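Side-chain contact in beta-lactamase-like protein (Koribacter versatilis, PDB 6B9V), which probably hydrolyses diphosphate bonds, cleaving reactive FAD photoproducts at a two-manganese centre as a metallo-beta-lactamase-like diphosphatase of the PhnP family: residues T177-I182 with V216-K221. Sequence-based numbering, arbitrary orientation.
Sequences TDFSSI and VSIAEK. With MN (manganese (II) ion), chain D; MN (manganese (II) ion), chain C.
Asp-178 OD1 is shared by both manganese ions, lying 2.2 Å from the manganese of chain C and 2.4 Å from that of chain D, so a single carboxylate oxygen bridges the dinuclear centre. His-78, His-80 and His-160 complete the protein ligands of one metal, and Asp-82, His-83 and His-231 those of the other, the pattern expected of a metallo-beta-lactamase fold. The two metal bonds fix the position of OD1 between the ions.

One residue further along, the chain turns from metal binding to apolar packing. The CA-CB bond of Phe-179 points toward the helix, and its ring meets Ile-218, which comes from the opposite direction: the terminal methyl CD1 of the isoleucine lies near the ring plane at the edge, 3.7 Å from CE1 and 4.2 Å from CZ. This is a methyl abutting a rim, with no CH-pi stacking over the face. One face of the ring is taken by Ile-182 of the same loop, whose CD1 lies 3.7 Å above the ring plane, displaced toward the rim. In Ile-218, CG1 lies beside the backbone N (chi1 -68°) and CG2 anti to it, and both branches meet the loop: CD1, at the end of the CG1 branch, reaches the phenylalanine, and CG2 makes a looser contact with Ile-182 CD1 at 4.2 Å. No hydrogen bond joins the two segments.

The loop leaves strand 173-176 and leads into helix 184-187, and on its way the backbones of Ser-180 and Ser-181 both hydrogen-bond to Ile-159, the geometry of a classic beta bulge. Leu-198 of strand 195-199 touches both Phe-179 and Ile-218, while Val-158 of strand 151-160 packs on Phe-179 and Ile-182, so helix 212-222 and the metal-bearing loop meet over one mixed sheet, to which both strands belong.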
loop_
_atom_site.group_PDB
_atom_site.type_symbol
_atom_site.label_atom_id
_atom_site.label_comp_id
_atom_site.label_asym_id
_atom_site.label_seq_id
_atom_site.Cartn_x
_atom_site.Cartn_y
_atom_site.Cartn_z
ATOM N N THR A 177 -4.742 -8.446 18.008
ATOM C CA THR A 177 -5.669 -7.876 17.032
ATOM C C THR A 177 -6.402 -8.996 16.305
ATOM O O THR A 177 -5.997 -10.160 16.403
ATOM C CB THR A 177 -4.930 -6.965 16.025
ATOM O OG1 THR A 177 -5.886 -6.346 15.155
ATOM C CG2 THR A 177 -3.908 -7.767 15.204
ATOM N N ASP A 178 -7.483 -8.648 15.596
ATOM C CA ASP A 178 -8.208 -9.607 14.757
ATOM C C ASP A 178 -8.647 -10.852 15.527
ATOM O O ASP A 178 -8.297 -11.982 15.167
ATOM C CB ASP A 178 -7.359 -10.032 13.551
ATOM C CG ASP A 178 -7.123 -8.888 12.554
ATOM O OD1 ASP A 178 -7.647 -8.947 11.418
ATOM O OD2 ASP A 178 -6.418 -7.944 12.920
ATOM N N PHE A 179 -9.398 -10.664 16.601
ATOM C CA PHE A 179 -9.979 -11.826 17.263
ATOM C C PHE A 179 -11.449 -11.594 17.486
ATOM O O PHE A 179 -11.890 -10.441 17.658
ATOM C CB PHE A 179 -9.296 -12.133 18.608
ATOM C CG PHE A 179 -9.509 -11.074 19.657
ATOM C CD1 PHE A 179 -10.645 -11.082 20.461
ATOM C CD2 PHE A 179 -8.564 -10.075 19.848
ATOM C CE1 PHE A 179 -10.847 -10.093 21.421
ATOM C CE2 PHE A 179 -8.748 -9.090 20.817
ATOM C CZ PHE A 179 -9.902 -9.089 21.593
ATOM N N SER A 180 -12.185 -12.697 17.484
ATOM C CA SER A 180 -13.574 -12.706 17.924
ATOM C C SER A 180 -13.652 -13.297 19.326
ATOM O O SER A 180 -14.598 -13.035 20.059
ATOM C CB SER A 180 -14.456 -13.481 16.943
ATOM O OG SER A 180 -13.917 -14.754 16.615
ATOM N N SER A 181 -12.662 -14.095 19.710
ATOM C CA SER A 181 -12.630 -14.603 21.090
ATOM C C SER A 181 -11.217 -14.990 21.520
ATOM O O SER A 181 -10.317 -15.187 20.685
ATOM C CB SER A 181 -13.580 -15.796 21.267
ATOM O OG SER A 181 -13.163 -16.931 20.523
ATOM N N ILE A 182 -11.029 -15.057 22.833
ATOM C CA ILE A 182 -9.750 -15.401 23.423
ATOM C C ILE A 182 -9.945 -16.583 24.357
ATOM O O ILE A 182 -10.705 -16.495 25.334
ATOM C CB ILE A 182 -9.141 -14.215 24.192
ATOM C CG1 ILE A 182 -9.022 -12.983 23.287
ATOM C CG2 ILE A 182 -7.771 -14.592 24.750
ATOM C CD1 ILE A 182 -8.629 -11.713 24.031
ATOM N N VAL A 216 -14.430 -4.084 25.895
ATOM C CA VAL A 216 -14.474 -3.486 27.231
ATOM C C VAL A 216 -14.630 -4.565 28.324
ATOM O O VAL A 216 -13.952 -4.505 29.362
ATOM C CB VAL A 216 -15.605 -2.445 27.349
ATOM C CG1 VAL A 216 -15.869 -2.103 28.809
ATOM C CG2 VAL A 216 -15.252 -1.174 26.547
ATOM N N SER A 217 -15.507 -5.550 28.110
ATOM C CA SER A 217 -15.642 -6.648 29.084
ATOM C C SER A 217 -14.349 -7.441 29.300
ATOM O O SER A 217 -13.965 -7.765 30.450
ATOM C CB SER A 217 -16.744 -7.612 28.658
ATOM O OG SER A 217 -18.000 -7.024 28.880
ATOM N N ILE A 218 -13.697 -7.771 28.187
ATOM C CA ILE A 218 -12.397 -8.433 28.241
ATOM C C ILE A 218 -11.386 -7.563 28.991
ATOM O O ILE A 218 -10.659 -8.047 29.872
ATOM C CB ILE A 218 -11.888 -8.755 26.811
ATOM C CG1 ILE A 218 -12.774 -9.840 26.182
ATOM C CG2 ILE A 218 -10.409 -9.166 26.822
ATOM C CD1 ILE A 218 -12.580 -10.015 24.662
ATOM N N ALA A 219 -11.358 -6.274 28.658
ATOM C CA ALA A 219 -10.439 -5.327 29.296
ATOM C C ALA A 219 -10.642 -5.288 30.812
ATOM O O ALA A 219 -9.679 -5.210 31.586
ATOM C CB ALA A 219 -10.611 -3.920 28.699
ATOM N N GLU A 220 -11.897 -5.352 31.237
ATOM C CA GLU A 220 -12.195 -5.277 32.660
ATOM C C GLU A 220 -11.905 -6.602 33.368
ATOM O O GLU A 220 -11.724 -6.635 34.587
ATOM C CB GLU A 220 -13.640 -4.828 32.863
ATOM C CG GLU A 220 -13.812 -3.349 32.502
ATOM C CD GLU A 220 -15.232 -2.834 32.655
ATOM O OE1 GLU A 220 -15.406 -1.594 32.710
ATOM O OE2 GLU A 220 -16.170 -3.658 32.707
ATOM N N LYS A 221 -11.839 -7.689 32.609
ATOM C CA LYS A 221 -11.381 -8.944 33.191
ATOM C C LYS A 221 -9.857 -8.994 33.318
ATOM O O LYS A 221 -9.327 -9.541 34.292
ATOM C CB LYS A 221 -11.869 -10.140 32.371
ATOM C CG LYS A 221 -13.348 -10.469 32.551
ATOM C CD LYS A 221 -13.769 -11.559 31.568
ATOM C CE LYS A 221 -15.209 -12.009 31.794
ATOM N NZ LYS A 221 -16.173 -10.879 31.670
HETATM MN MN MN D . -7.701 -10.726 9.799
HETATM MN MN MN C . -7.133 -7.290 10.068
#